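Local coordinates for protein cobalt-precorrin-5B C(1)-methyltransferase (Archaeoglobus fulgidus, PDB 1SR8) that probably methylates C-1 of cobalt-precorrin-5B with S-adenosyl-L-methionine, giving cobalt-precorrin-6A in the anaerobic route to adenosylcobalamin, at residues G45-A50 / A87-F92; S69-V74 / K136-E141. All coordinates share one frame; numbering follows the deposited sequence.

Contact 1: residues G45-A50 / A87-F92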
loop_
_atom_site.group_PDB
_atom_site.type_symbol
_atom_site.label_atom_id
_atom_site.label_comp_id
_atom_site.label_asym_id
_atom_site.label_seq_id
_atom_site.Cartn_x
_atom_site.Cartn_y
_atom_site.Cartn_z
ATOM N N GLY A 45 0.172 1.116 -7.655
ATOM C CA GLY A 45 0.140 2.550 -7.886
ATOM C C GLY A 45 1.542 3.127 -7.869
ATOM O O GLY A 45 1.893 3.955 -8.717
ATOM N N THR A 46 2.362 2.691 -6.916
ATOM C CA THR A 46 3.725 3.195 -6.833
ATOM C C THR A 46 4.585 2.643 -7.965
ATOM O O THR A 46 5.475 3.328 -8.465
ATOM C CB THR A 46 4.373 2.826 -5.503
ATOM O OG1 THR A 46 3.694 3.501 -4.437
ATOM C CG2 THR A 46 5.842 3.222 -5.505
ATOM N N THR A 47 4.318 1.405 -8.365
ATOM C CA THR A 47 5.079 0.778 -9.439
ATOM C C THR A 47 4.739 1.483 -10.744
ATOM O O THR A 47 5.614 1.731 -11.580
ATOM C CB THR A 47 4.758 -0.721 -9.544
ATOM O OG1 THR A 47 5.068 -1.358 -8.294
ATOM C CG2 THR A 47 5.575 -1.369 -10.656
ATOM N N ALA A 48 3.468 1.834 -10.907
ATOM C CA ALA A 48 3.033 2.543 -12.103
ATOM C C ALA A 48 3.713 3.915 -12.155
ATOM O O ALA A 48 4.168 4.365 -13.217
ATOM C CB ALA A 48 1.513 2.698 -12.093
ATOM N N SER A 49 3.788 4.578 -11.000
ATOM C CA SER A 49 4.414 5.891 -10.919
ATOM C C SER A 49 5.876 5.804 -11.317
ATOM O O SER A 49 6.377 6.649 -12.066
ATOM C CB SER A 49 4.308 6.450 -9.499
ATOM O OG SER A 49 2.967 6.754 -9.176
ATOM N N ALA A 50 6.557 4.782 -10.809
ATOM C CA ALA A 50 7.969 4.595 -11.111
ATOM C C ALA A 50 8.169 4.408 -12.609
ATOM O O ALA A 50 9.077 5.005 -13.193
ATOM C CB ALA A 50 8.521 3.395 -10.346
ATOM N N ALA A 87 9.956 2.237 -20.295
ATOM C CA ALA A 87 10.351 1.741 -18.975
ATOM C C ALA A 87 9.614 0.466 -18.601
ATOM O O ALA A 87 8.474 0.246 -18.990
ATOM C CB ALA A 87 10.119 2.804 -17.907
ATOM N N ARG A 88 10.291 -0.370 -17.831
ATOM C CA ARG A 88 9.759 -1.644 -17.384
ATOM C C ARG A 88 10.073 -1.704 -15.891
ATOM O O ARG A 88 11.236 -1.582 -15.498
ATOM C CB ARG A 88 10.483 -2.761 -18.132
ATOM C CG ARG A 88 9.920 -4.135 -17.931
ATOM C CD ARG A 88 10.777 -5.189 -18.629
ATOM N NE ARG A 88 10.176 -6.518 -18.522
ATOM C CZ ARG A 88 9.114 -6.923 -19.217
ATOM N NH1 ARG A 88 8.533 -6.102 -20.087
ATOM N NH2 ARG A 88 8.617 -8.146 -19.024
ATOM N N VAL A 89 9.048 -1.867 -15.059
ATOM C CA VAL A 89 9.256 -1.920 -13.609
ATOM C C VAL A 89 8.465 -3.060 -13.002
ATOM O O VAL A 89 7.293 -3.237 -13.301
ATOM C CB VAL A 89 8.816 -0.609 -12.925
ATOM C CG1 VAL A 89 9.206 -0.636 -11.457
ATOM C CG2 VAL A 89 9.448 0.584 -13.618
ATOM N N ARG A 90 9.108 -3.831 -12.138
ATOM C CA ARG A 90 8.449 -4.965 -11.512
ATOM C C ARG A 90 8.029 -4.596 -10.093
ATOM O O ARG A 90 8.799 -4.006 -9.335
ATOM C CB ARG A 90 9.409 -6.168 -11.480
ATOM C CG ARG A 90 8.769 -7.527 -11.172
ATOM C CD ARG A 90 9.825 -8.652 -11.119
ATOM N NE ARG A 90 10.472 -8.912 -12.406
ATOM C CZ ARG A 90 9.902 -9.563 -13.417
ATOM N NH1 ARG A 90 8.668 -10.032 -13.302
ATOM N NH2 ARG A 90 10.563 -9.743 -14.555
ATOM N N LYS A 91 6.795 -4.928 -9.743
ATOM C CA LYS A 91 6.304 -4.653 -8.403
ATOM C C LYS A 91 6.838 -5.706 -7.437
ATOM O O LYS A 91 6.933 -6.890 -7.787
ATOM C CB LYS A 91 4.780 -4.709 -8.359
ATOM C CG LYS A 91 4.267 -4.932 -6.948
ATOM C CD LYS A 91 2.772 -5.031 -6.853
ATOM C CE LYS A 91 2.394 -5.412 -5.430
ATOM N NZ LYS A 91 0.933 -5.554 -5.232
ATOM N N PHE A 92 7.191 -5.282 -6.228
ATOM C CA PHE A 92 7.643 -6.229 -5.215
ATOM C C PHE A 92 6.767 -6.051 -3.992
ATOM O O PHE A 92 6.394 -4.930 -3.646
ATOM C CB PHE A 92 9.130 -6.038 -4.881
ATOM C CG PHE A 92 9.483 -4.697 -4.306
ATOM C CD1 PHE A 92 9.310 -4.436 -2.950
ATOM C CD2 PHE A 92 10.059 -3.714 -5.111
ATOM C CE1 PHE A 92 9.709 -3.219 -2.396
ATOM C CE2 PHE A 92 10.462 -2.492 -4.572
ATOM C CZ PHE A 92 10.289 -2.242 -3.205
#
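Thr47 and Ala50 turn one side of helix 45-50 onto Val89 of strand 87-90 and Lys91 just past its end, the short helix and strand axes running nearly antiparallel at 155° with a closest approach of 8.1 Å. Thr47 makes the largest share of the contact and uses its two branches differently. Its methyl is anti to the backbone N, which sends CG2 to Val89, 3.7 Å from the carbonyl O and 3.8 Å from CG1; the two side chains slide past each other in opposite directions. The hydroxyl branch goes to Lys91 instead: Thr47 OG1 is 3.4 Å from Lys91 CB, where the two side chains cross at about a right angle. That oxygen is also hydrogen-bonded to the carbonyl O of Thr43, so the polar branch of this buried threonine has a partner in the residue just before its own helix. No hydrogen bond joins the two segments. One turn further on, Ala50 CB comes to 4.2 Å from Val89 CG1, while the other methyl of the valine, CG2, faces the backbone carbon of Ala50. Helix 44-57 thus packs against a face of the mixed six-stranded sheet, in which strand 86-90 lies between strands 76-83 and 105-111; of these neighbours, Val78 touches Ala50 and Phe106 touches Thr47. An alanine in place of Thr47 would probably open a gap beside Val89 and Lys91 CB and leave the Thr43 carbonyl without this hydroxyl partner. Beyond CB, Lys91 leads away from the helix, its chain extended from CG onward, and the ammonium group forms a salt bridge with Asp99 and a hydrogen bond with Thr101.

Contact 2: residues S69-V74 / K136-E141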
loop_
_atom_site.group_PDB
_atom_site.type_symbol
_atom_site.label_atom_id
_atom_site.label_comp_id
_atom_site.label_asym_id
_atom_site.label_seq_id
_atom_site.Cartn_x
_atom_site.Cartn_y
_atom_site.Cartn_z
ATOM N N SER A 69 7.118 10.033 -5.322
ATOM C CA SER A 69 6.426 10.440 -4.113
ATOM C C SER A 69 5.309 9.421 -3.902
ATOM O O SER A 69 4.912 8.727 -4.841
ATOM C CB SER A 69 5.859 11.853 -4.274
ATOM O OG SER A 69 5.012 11.956 -5.408
ATOM N N THR A 70 4.827 9.306 -2.667
ATOM C CA THR A 70 3.762 8.360 -2.336
ATOM C C THR A 70 2.692 9.106 -1.568
ATOM O O THR A 70 2.948 10.185 -1.032
ATOM C CB THR A 70 4.261 7.214 -1.429
ATOM O OG1 THR A 70 4.753 7.764 -0.204
ATOM C CG2 THR A 70 5.379 6.427 -2.099
ATOM N N PRO A 71 1.472 8.542 -1.506
ATOM C CA PRO A 71 0.376 9.189 -0.780
ATOM C C PRO A 71 0.735 9.414 0.694
ATOM O O PRO A 71 0.317 10.405 1.292
ATOM C CB PRO A 71 -0.781 8.198 -0.957
ATOM C CG PRO A 71 -0.496 7.587 -2.290
ATOM C CD PRO A 71 0.987 7.327 -2.190
ATOM N N ALA A 72 1.510 8.489 1.267
ATOM C CA ALA A 72 1.929 8.565 2.666
ATOM C C ALA A 72 2.924 9.691 2.895
ATOM O O ALA A 72 3.214 10.041 4.035
ATOM C CB ALA A 72 2.534 7.235 3.111
ATOM N N GLY A 73 3.448 10.256 1.812
ATOM C CA GLY A 73 4.393 11.349 1.939
ATOM C C GLY A 73 5.846 10.924 2.055
ATOM O O GLY A 73 6.716 11.748 2.336
ATOM N N VAL A 74 6.112 9.639 1.842
ATOM C CA VAL A 74 7.473 9.093 1.910
ATOM C C VAL A 74 7.973 8.759 0.492
ATOM O O VAL A 74 7.472 7.829 -0.143
ATOM C CB VAL A 74 7.498 7.798 2.763
ATOM C CG1 VAL A 74 8.918 7.287 2.901
ATOM C CG2 VAL A 74 6.879 8.059 4.129
ATOM N N LYS A 136 -4.302 7.283 -8.660
ATOM C CA LYS A 136 -4.398 8.274 -9.715
ATOM C C LYS A 136 -3.729 9.593 -9.340
ATOM O O LYS A 136 -2.983 10.166 -10.143
ATOM C CB LYS A 136 -5.862 8.514 -10.077
ATOM C CG LYS A 136 -6.046 9.447 -11.260
ATOM C CD LYS A 136 -5.344 8.913 -12.505
ATOM C CE LYS A 136 -5.619 9.807 -13.710
ATOM N NZ LYS A 136 -7.093 9.951 -13.980
ATOM N N LEU A 137 -3.982 10.076 -8.130
ATOM C CA LEU A 137 -3.377 11.336 -7.720
ATOM C C LEU A 137 -1.868 11.191 -7.603
ATOM O O LEU A 137 -1.127 12.114 -7.931
ATOM C CB LEU A 137 -3.957 11.808 -6.390
ATOM C CG LEU A 137 -5.430 12.238 -6.424
ATOM C CD1 LEU A 137 -5.873 12.688 -5.022
ATOM C CD2 LEU A 137 -5.613 13.354 -7.451
ATOM N N GLN A 138 -1.425 10.023 -7.143
ATOM C CA GLN A 138 0.001 9.731 -6.978
ATOM C C GLN A 138 0.707 9.747 -8.316
ATOM O O GLN A 138 1.749 10.384 -8.464
ATOM C CB GLN A 138 0.209 8.360 -6.332
ATOM C CG GLN A 138 1.672 7.989 -6.179
ATOM C CD GLN A 138 1.864 6.570 -5.674
ATOM O OE1 GLN A 138 0.958 5.737 -5.781
ATOM N NE2 GLN A 138 3.053 6.277 -5.137
ATOM N N ILE A 139 0.139 9.033 -9.288
ATOM C CA ILE A 139 0.723 8.965 -10.621
ATOM C C ILE A 139 0.783 10.352 -11.245
ATOM O O ILE A 139 1.816 10.752 -11.770
ATOM C CB ILE A 139 -0.084 8.021 -11.526
ATOM C CG1 ILE A 139 -0.054 6.605 -10.942
ATOM C CG2 ILE A 139 0.504 8.018 -12.933
ATOM C CD1 ILE A 139 -0.896 5.598 -11.705
ATOM N N LEU A 140 -0.318 11.096 -11.174
ATOM C CA LEU A 140 -0.358 12.443 -11.740
ATOM C C LEU A 140 0.674 13.332 -11.104
ATOM O O LEU A 140 1.308 14.132 -11.772
ATOM C CB LEU A 140 -1.724 13.085 -11.536
ATOM C CG LEU A 140 -2.794 12.753 -12.566
ATOM C CD1 LEU A 140 -4.106 13.446 -12.158
ATOM C CD2 LEU A 140 -2.325 13.213 -13.957
ATOM N N GLU A 141 0.816 13.204 -9.795
ATOM C CA GLU A 141 1.772 13.999 -9.046
ATOM C C GLU A 141 3.193 13.775 -9.569
ATOM O O GLU A 141 3.936 14.719 -9.836
ATOM C CB GLU A 141 1.692 13.625 -7.565
ATOM C CG GLU A 141 2.550 14.509 -6.708
ATOM C CD GLU A 141 2.466 14.178 -5.241
ATOM O OE1 GLU A 141 2.984 14.985 -4.444
ATOM O OE2 GLU A 141 1.902 13.121 -4.880
HETATM O O HOH W 1 2.255 12.791 -1.518
#
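A polar contact between a loop and a helix, partly buried, brings Ser69, Thr70 and Pro71 against Gln138 and Glu141 of helix 133-149; the loop joins strand 63-68, at one edge of the mixed sheet, to strand 76-83. One hydrogen bond spans the segments. Gln138 NE2 donates to Ser69 O over 3.1 Å, nearly straight at 168°, on a lone pair in the carbonyl plane and with Ser69 O lying in the plane of the Gln138 amide. The same nitrogen is also hydrogen-bonded to Thr46 OG1 of helix 44-57. The glutamine CG is anti to the backbone N (chi1 178°) and the chain stays extended beyond it, carrying the amide across to the loop. There the side chain crosses the proline obliquely, with Pro71 CD 3.7 Å from Gln138 CD, while Thr70 CG2 lies 3.8 Å from Gln138 NE2. The loop itself folds as a type I beta turn from Thr70 to Gly73, closed by a bond from Gly73 N to Thr70 O. Thr70 OG1 donates to Val74 O at 2.7 Å, reaching it from above the carbonyl plane. The positive phi of Gly73 would press a side chain against the preceding carbonyl O. Toward the outside, Ser69 OG approaches Glu141 OE2 to 3.4 Å, and a water donates to Thr70 O and, weakly, to the same carboxylate oxygen. Ser69 N is in turn bonded to Asn142 OD1, one residue further along the helix.

In the fold
The centres of the two contacts lie about 13 Å apart, and their segments alternate along the chain: 45-50, 69-74, 87-92, then 136-141. All four belong to the part of the chain that defines the CbiD family. Helix 44-57 runs between strand 86-90 and helix 133-149, so contact 1 joins it to the sheet, whereas contact 2 joins the second helix to the loop connecting strands 63-68 and 76-83. They meet at Gln138, whose NE2 is probably hydrogen-bonded to Thr46 OG1 at 2.9 Å, and at Ser49, which packs against Gln138 and Ile139. Gln138 thus touches both the loop and helix 44-57, and so connects the loop to the helix that lies on the sheet.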